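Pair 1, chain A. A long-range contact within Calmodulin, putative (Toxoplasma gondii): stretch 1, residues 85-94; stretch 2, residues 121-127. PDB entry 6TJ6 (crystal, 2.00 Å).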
# COMPACT_ATOMS: atom_id res chain seq x y z
N ASP A 85 -31.44 10.90 -19.65
CA ASP A 85 -32.12 10.65 -18.39
C ASP A 85 -31.13 10.41 -17.25
O ASP A 85 -31.51 9.81 -16.23
CB ASP A 85 -33.08 9.47 -18.52
CG ASP A 85 -32.40 8.22 -19.05
OD1 ASP A 85 -31.17 8.27 -19.29
OD2 ASP A 85 -33.09 7.20 -19.24
N GLY A 86 -29.89 10.84 -17.41
CA GLY A 86 -28.87 10.53 -16.43
C GLY A 86 -28.46 9.07 -16.40
O GLY A 86 -27.99 8.59 -15.37
N THR A 87 -28.63 8.35 -17.51
CA THR A 87 -28.33 6.92 -17.55
C THR A 87 -27.57 6.58 -18.83
O THR A 87 -27.71 7.24 -19.85
CB THR A 87 -29.60 6.07 -17.49
OG1 THR A 87 -30.28 6.13 -18.75
CG2 THR A 87 -30.55 6.54 -16.39
N VAL A 88 -26.78 5.51 -18.75
CA VAL A 88 -26.14 4.91 -19.91
C VAL A 88 -26.36 3.40 -19.87
O VAL A 88 -26.52 2.81 -18.80
CB VAL A 88 -24.63 5.23 -20.01
CG1 VAL A 88 -24.40 6.73 -20.09
CG2 VAL A 88 -23.86 4.62 -18.84
N SER A 89 -26.37 2.79 -21.05
CA SER A 89 -26.63 1.36 -21.16
C SER A 89 -25.49 0.55 -20.56
O SER A 89 -24.31 0.81 -20.85
CB SER A 89 -26.85 0.98 -22.62
OG SER A 89 -26.58 -0.40 -22.83
N ALA A 90 -25.83 -0.44 -19.74
CA ALA A 90 -24.81 -1.23 -19.06
C ALA A 90 -24.08 -2.15 -20.03
O ALA A 90 -22.85 -2.30 -19.96
CB ALA A 90 -25.43 -2.03 -17.92
N ASP A 91 -24.81 -2.78 -20.96
CA ASP A 91 -24.17 -3.72 -21.87
C ASP A 91 -23.31 -2.99 -22.90
O ASP A 91 -22.29 -3.53 -23.34
CB ASP A 91 -25.22 -4.59 -22.56
CG ASP A 91 -24.65 -5.90 -23.08
N GLU A 92 -23.69 -1.77 -23.28
CA GLU A 92 -22.84 -0.97 -24.15
C GLU A 92 -21.50 -0.68 -23.48
O GLU A 92 -20.43 -0.87 -24.09
CB GLU A 92 -23.54 0.34 -24.52
CG GLU A 92 -22.71 1.27 -25.39
CD GLU A 92 -23.48 2.47 -25.89
OE1 GLU A 92 -24.57 2.75 -25.34
OE2 GLU A 92 -23.01 3.13 -26.83
N LEU A 93 -21.53 -0.23 -22.22
CA LEU A 93 -20.30 0.01 -21.49
C LEU A 93 -19.49 -1.26 -21.34
O LEU A 93 -18.26 -1.25 -21.49
CB LEU A 93 -20.61 0.62 -20.12
CG LEU A 93 -19.39 0.87 -19.23
CD1 LEU A 93 -18.45 1.88 -19.89
CD2 LEU A 93 -19.80 1.34 -17.85
N SER A 94 -20.15 -2.38 -21.03
CA SER A 94 -19.44 -3.65 -20.90
C SER A 94 -18.71 -4.01 -22.19
O SER A 94 -17.52 -4.34 -22.17
CB SER A 94 -20.42 -4.76 -20.53
OG SER A 94 -19.76 -6.01 -20.43
N THR A 121 -31.06 -2.78 -13.64
CA THR A 121 -31.96 -2.02 -14.50
C THR A 121 -31.49 -1.95 -15.95
O THR A 121 -32.20 -1.36 -16.77
CB THR A 121 -32.13 -0.59 -13.96
OG1 THR A 121 -33.03 0.14 -14.80
CG2 THR A 121 -30.80 0.15 -13.92
N GLY A 122 -30.35 -2.54 -16.29
CA GLY A 122 -29.76 -2.35 -17.61
C GLY A 122 -29.27 -0.95 -17.88
O GLY A 122 -28.64 -0.72 -18.92
N LYS A 123 -29.53 -0.02 -16.98
CA LYS A 123 -29.07 1.36 -17.04
C LYS A 123 -28.03 1.60 -15.96
O LYS A 123 -27.86 0.80 -15.04
CB LYS A 123 -30.26 2.32 -16.88
CG LYS A 123 -30.78 2.91 -18.19
CD LYS A 123 -30.79 1.91 -19.32
CE LYS A 123 -30.74 2.63 -20.66
NZ LYS A 123 -30.75 1.68 -21.80
N ILE A 124 -27.32 2.72 -16.08
CA ILE A 124 -26.33 3.13 -15.10
C ILE A 124 -26.52 4.62 -14.84
O ILE A 124 -26.42 5.43 -15.77
CB ILE A 124 -24.89 2.86 -15.57
CG1 ILE A 124 -24.64 1.35 -15.71
CG2 ILE A 124 -23.89 3.49 -14.62
CD1 ILE A 124 -23.22 1.00 -16.08
N GLN A 125 -26.77 4.98 -13.59
CA GLN A 125 -26.98 6.38 -13.24
C GLN A 125 -25.74 7.24 -13.46
O GLN A 125 -25.84 8.47 -13.37
CB GLN A 125 -27.45 6.49 -11.79
CG GLN A 125 -28.69 5.66 -11.46
CD GLN A 125 -29.97 6.24 -12.03
OE1 GLN A 125 -30.14 6.33 -13.25
NE2 GLN A 125 -30.89 6.64 -11.16
N TYR A 126 -24.60 6.62 -13.76
CA TYR A 126 -23.26 7.21 -13.90
C TYR A 126 -22.95 8.40 -12.98
O TYR A 126 -21.84 8.46 -12.44
CB TYR A 126 -22.97 7.57 -15.37
CG TYR A 126 -23.78 8.66 -16.05
CD1 TYR A 126 -23.50 10.00 -15.84
CD2 TYR A 126 -24.76 8.34 -16.97
CE1 TYR A 126 -24.21 10.99 -16.49
CE2 TYR A 126 -25.48 9.32 -17.63
CZ TYR A 126 -25.20 10.65 -17.38
OH TYR A 126 -25.91 11.64 -18.03
N ALA A 127 -23.87 9.34 -12.79
CA ALA A 127 -23.64 10.39 -11.81
C ALA A 127 -23.47 9.79 -10.42
O ALA A 127 -22.44 9.98 -9.75
CB ALA A 127 -24.78 11.41 -11.83

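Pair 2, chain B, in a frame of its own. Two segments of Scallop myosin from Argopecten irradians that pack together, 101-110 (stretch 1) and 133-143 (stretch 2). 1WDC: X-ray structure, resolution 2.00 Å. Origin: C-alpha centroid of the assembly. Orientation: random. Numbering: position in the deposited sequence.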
# COMPACT_ATOMS: atom_id res chain seq x y z
N THR B 101 0.94 -15.44 -8.41
CA THR B 101 -0.11 -15.96 -9.27
C THR B 101 -0.32 -15.06 -10.52
O THR B 101 -0.91 -15.50 -11.52
CB THR B 101 -1.44 -16.03 -8.52
OG1 THR B 101 -1.91 -14.71 -8.28
CG2 THR B 101 -1.27 -16.68 -7.17
N LYS B 102 0.25 -13.85 -10.49
CA LYS B 102 0.13 -12.85 -11.55
C LYS B 102 -1.31 -12.39 -11.80
O LYS B 102 -1.65 -11.96 -12.90
CB LYS B 102 0.75 -13.35 -12.85
CG LYS B 102 2.21 -13.89 -12.76
CD LYS B 102 3.06 -13.15 -11.73
CE LYS B 102 4.45 -12.88 -12.25
NZ LYS B 102 4.48 -11.68 -13.18
N LYS B 103 -2.14 -12.47 -10.76
CA LYS B 103 -3.48 -11.88 -10.77
C LYS B 103 -3.70 -11.35 -9.39
O LYS B 103 -2.91 -11.66 -8.49
CB LYS B 103 -4.58 -12.90 -11.02
CG LYS B 103 -4.32 -13.77 -12.18
CD LYS B 103 -5.19 -13.38 -13.35
CE LYS B 103 -4.83 -14.28 -14.50
NZ LYS B 103 -3.34 -14.44 -14.57
N LEU B 104 -4.69 -10.49 -9.26
CA LEU B 104 -5.22 -10.03 -7.98
C LEU B 104 -6.72 -10.24 -8.02
O LEU B 104 -7.33 -10.15 -9.07
CB LEU B 104 -4.90 -8.55 -7.77
CG LEU B 104 -3.46 -8.16 -7.40
CD1 LEU B 104 -3.35 -6.67 -7.19
CD2 LEU B 104 -3.04 -8.87 -6.13
N ASN B 105 -7.32 -10.62 -6.90
CA ASN B 105 -8.74 -10.82 -6.85
C ASN B 105 -9.35 -9.48 -7.18
O ASN B 105 -8.87 -8.48 -6.70
CB ASN B 105 -9.14 -11.20 -5.44
CG ASN B 105 -8.87 -12.68 -5.10
OD1 ASN B 105 -8.36 -13.46 -5.92
ND2 ASN B 105 -9.24 -13.06 -3.89
N ILE B 106 -10.46 -9.46 -7.89
CA ILE B 106 -11.02 -8.18 -8.29
C ILE B 106 -11.38 -7.29 -7.10
O ILE B 106 -11.07 -6.09 -7.10
CB ILE B 106 -12.27 -8.35 -9.22
CG1 ILE B 106 -12.69 -6.99 -9.84
CG2 ILE B 106 -13.42 -8.98 -8.44
CD1 ILE B 106 -11.55 -6.17 -10.51
N GLU B 107 -11.83 -7.91 -6.01
CA GLU B 107 -12.35 -7.17 -4.86
C GLU B 107 -11.23 -6.54 -4.06
O GLU B 107 -11.39 -5.49 -3.45
CB GLU B 107 -13.18 -8.07 -3.93
CG GLU B 107 -13.60 -9.40 -4.51
CD GLU B 107 -12.52 -10.44 -4.37
OE1 GLU B 107 -12.15 -10.79 -3.21
OE2 GLU B 107 -12.02 -10.91 -5.41
N TYR B 108 -10.09 -7.22 -4.04
CA TYR B 108 -8.91 -6.74 -3.35
C TYR B 108 -8.32 -5.46 -4.03
O TYR B 108 -8.22 -4.42 -3.39
CB TYR B 108 -7.89 -7.87 -3.30
CG TYR B 108 -6.66 -7.53 -2.50
CD1 TYR B 108 -6.73 -6.73 -1.35
CD2 TYR B 108 -5.42 -8.05 -2.87
CE1 TYR B 108 -5.58 -6.44 -0.59
CE2 TYR B 108 -4.28 -7.79 -2.11
CZ TYR B 108 -4.36 -6.99 -0.99
OH TYR B 108 -3.18 -6.71 -0.33
N ILE B 109 -8.08 -5.51 -5.34
CA ILE B 109 -7.55 -4.33 -6.03
C ILE B 109 -8.50 -3.11 -6.03
O ILE B 109 -8.05 -2.02 -5.73
CB ILE B 109 -7.03 -4.65 -7.48
CG1 ILE B 109 -6.27 -3.44 -8.02
CG2 ILE B 109 -8.18 -4.98 -8.45
CD1 ILE B 109 -5.04 -3.09 -7.22
N LYS B 110 -9.82 -3.31 -6.10
CA LYS B 110 -10.76 -2.18 -5.95
C LYS B 110 -10.63 -1.55 -4.58
O LYS B 110 -10.70 -0.33 -4.41
CB LYS B 110 -12.21 -2.62 -6.16
CG LYS B 110 -12.45 -3.15 -7.54
CD LYS B 110 -13.89 -3.07 -7.95
CE LYS B 110 -13.95 -3.04 -9.48
NZ LYS B 110 -15.32 -3.34 -10.02
N PRO B 133 -8.68 -5.90 -17.69
CA PRO B 133 -8.81 -7.32 -17.97
C PRO B 133 -9.16 -8.12 -16.67
O PRO B 133 -8.32 -8.24 -15.76
CB PRO B 133 -7.43 -7.68 -18.52
CG PRO B 133 -6.49 -6.60 -17.94
CD PRO B 133 -7.32 -5.60 -17.21
N VAL B 134 -10.45 -8.45 -16.51
CA VAL B 134 -11.00 -9.23 -15.39
C VAL B 134 -11.73 -10.48 -15.89
O VAL B 134 -12.48 -10.42 -16.87
CB VAL B 134 -11.97 -8.38 -14.58
CG1 VAL B 134 -12.47 -9.16 -13.39
CG2 VAL B 134 -11.29 -7.13 -14.10
N GLU B 135 -11.37 -11.65 -15.33
CA GLU B 135 -11.95 -12.96 -15.69
C GLU B 135 -12.03 -13.87 -14.48
O GLU B 135 -11.02 -14.13 -13.84
CB GLU B 135 -11.12 -13.67 -16.75
CG GLU B 135 -11.61 -15.09 -17.03
CD GLU B 135 -11.93 -15.36 -18.50
OE1 GLU B 135 -13.05 -15.01 -18.97
OE2 GLU B 135 -11.10 -16.01 -19.16
N GLY B 136 -13.18 -14.47 -14.25
CA GLY B 136 -13.28 -15.36 -13.11
C GLY B 136 -12.87 -14.67 -11.82
O GLY B 136 -12.21 -15.27 -10.98
N GLY B 137 -13.22 -13.40 -11.67
CA GLY B 137 -12.97 -12.71 -10.43
C GLY B 137 -11.53 -12.33 -10.23
O GLY B 137 -11.19 -11.77 -9.21
N LYS B 138 -10.70 -12.51 -11.25
CA LYS B 138 -9.29 -12.12 -11.20
C LYS B 138 -8.95 -11.01 -12.18
O LYS B 138 -8.86 -11.27 -13.39
CB LYS B 138 -8.37 -13.32 -11.50
CG LYS B 138 -8.00 -14.14 -10.27
CD LYS B 138 -8.25 -15.62 -10.52
CE LYS B 138 -7.27 -16.25 -11.54
NZ LYS B 138 -7.86 -17.42 -12.32
N PHE B 139 -8.41 -9.94 -11.62
CA PHE B 139 -7.78 -8.84 -12.37
C PHE B 139 -6.35 -9.21 -12.83
O PHE B 139 -5.52 -9.65 -12.03
CB PHE B 139 -7.80 -7.60 -11.46
CG PHE B 139 -7.03 -6.42 -11.99
CD1 PHE B 139 -7.67 -5.45 -12.75
CD2 PHE B 139 -5.73 -6.18 -11.55
CE1 PHE B 139 -7.04 -4.29 -13.06
CE2 PHE B 139 -5.08 -5.01 -11.85
CZ PHE B 139 -5.73 -4.06 -12.60
N ASP B 140 -6.11 -9.13 -14.14
CA ASP B 140 -4.81 -9.43 -14.75
C ASP B 140 -3.88 -8.17 -14.79
O ASP B 140 -3.77 -7.48 -15.80
CB ASP B 140 -5.05 -10.02 -16.16
CG ASP B 140 -3.77 -10.56 -16.82
OD1 ASP B 140 -2.66 -10.26 -16.35
OD2 ASP B 140 -3.86 -11.27 -17.83
N TYR B 141 -3.11 -7.98 -13.73
CA TYR B 141 -2.27 -6.80 -13.62
C TYR B 141 -1.09 -6.80 -14.57
O TYR B 141 -0.45 -5.77 -14.78
CB TYR B 141 -1.81 -6.58 -12.19
CG TYR B 141 -0.84 -7.61 -11.63
CD1 TYR B 141 0.52 -7.57 -11.97
CD2 TYR B 141 -1.26 -8.58 -10.69
CE1 TYR B 141 1.42 -8.50 -11.44
CE2 TYR B 141 -0.35 -9.47 -10.11
CZ TYR B 141 0.98 -9.42 -10.52
OH TYR B 141 1.90 -10.27 -9.98
N VAL B 142 -0.72 -7.96 -15.09
CA VAL B 142 0.39 -7.98 -16.01
C VAL B 142 -0.12 -7.37 -17.31
O VAL B 142 0.50 -6.46 -17.86
CB VAL B 142 0.93 -9.40 -16.26
CG1 VAL B 142 2.04 -9.35 -17.23
CG2 VAL B 142 1.45 -10.00 -14.99
N LYS B 143 -1.36 -7.70 -17.67
CA LYS B 143 -1.92 -7.25 -18.93
C LYS B 143 -2.35 -5.85 -18.83
O LYS B 143 -2.35 -5.14 -19.81
CB LYS B 143 -3.12 -8.08 -19.36
CG LYS B 143 -2.83 -8.96 -20.57
CD LYS B 143 -1.59 -8.45 -21.38
CE LYS B 143 -0.27 -9.18 -20.98
NZ LYS B 143 0.99 -8.40 -21.31
O HOH W 1 -1.00 -12.29 -15.72

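What backbone arrangement do the two pairs share? In each, a short extended segment leading into a helix runs antiparallel to a second segment, and the central backbones superpose with an RMSD of 0.7 Å. Three backbone hydrogen bonds recur at matched positions. V88(A) N donates to I124(A) O at 3.0 Å, as L104(B) N does to F139(B) O at 3.0 Å. The return bond from I124(A) N to V88(A) O, 2.8 Å, is weak because it is bent, whereas F139(B) N to L104(B) O, also 2.8 Å, is better aligned. At the helix start, A90(A) N reaches G122(A) O at 2.9 Å and I106(B) N reaches G137(B) O at 2.8 Å. Both acceptor glycines have positive phi, which favours glycine.

How is the apolar side of the contact filled? I124(A) matches F139(B), and in both pairs it meets residues of the first strand and the helix. In pair 1 the isoleucine is touched by V88(A), with CG2 3.9 Å from I124(A) CB, and by L93(A), whose CD2 lies 3.9 Å from I124(A) CD1. In pair 2 a flat ring takes the place of the branched chain, and I109(B) CG2 sits over its face, 4.0 Å from F139(B) CG. A90(A) offers a single methyl, its CB 4.1 Å from I124(A) CG1; the larger I106(B) extends its CD1 to 4.1 Å from F139(B) CB and to 3.7 Å from V134(B) CG2.

What does the matching tyrosine do? Y126(A) and Y141(B) adopt nearly the same pose, both with chi1 in p and side-chain centres 0.5 Å apart after superposition. Each ring packs against the strand residue: V88(A) CG1 is 3.5 Å from Y126(A) CD2, and L104(B) CG is 4.0 Å from Y141(B) CD2. A carbonyl oxygen also lies over one face of each ring, that of G86(A) in pair 1 and that of the matching K102(B) in pair 2.

Where do the polar solutions part? At the start of the first helix, S89(A) caps it by accepting from E92(A) N at 3.2 Å from its OG, while the side chain of the matching N105(B) makes no capping bond. In the second stretch, D140(B), which matches Q125(A), caps the following helix, its OD1 accepting from K143(B) N at 3.2 Å. A water also joins D140(B) to the other stretch, donating to D140(B) OD1 at 2.7 Å and to K102(B) O at 2.9 Å. Q125(A) instead brings its OE1 to 3.2 Å from T87(A) CG2.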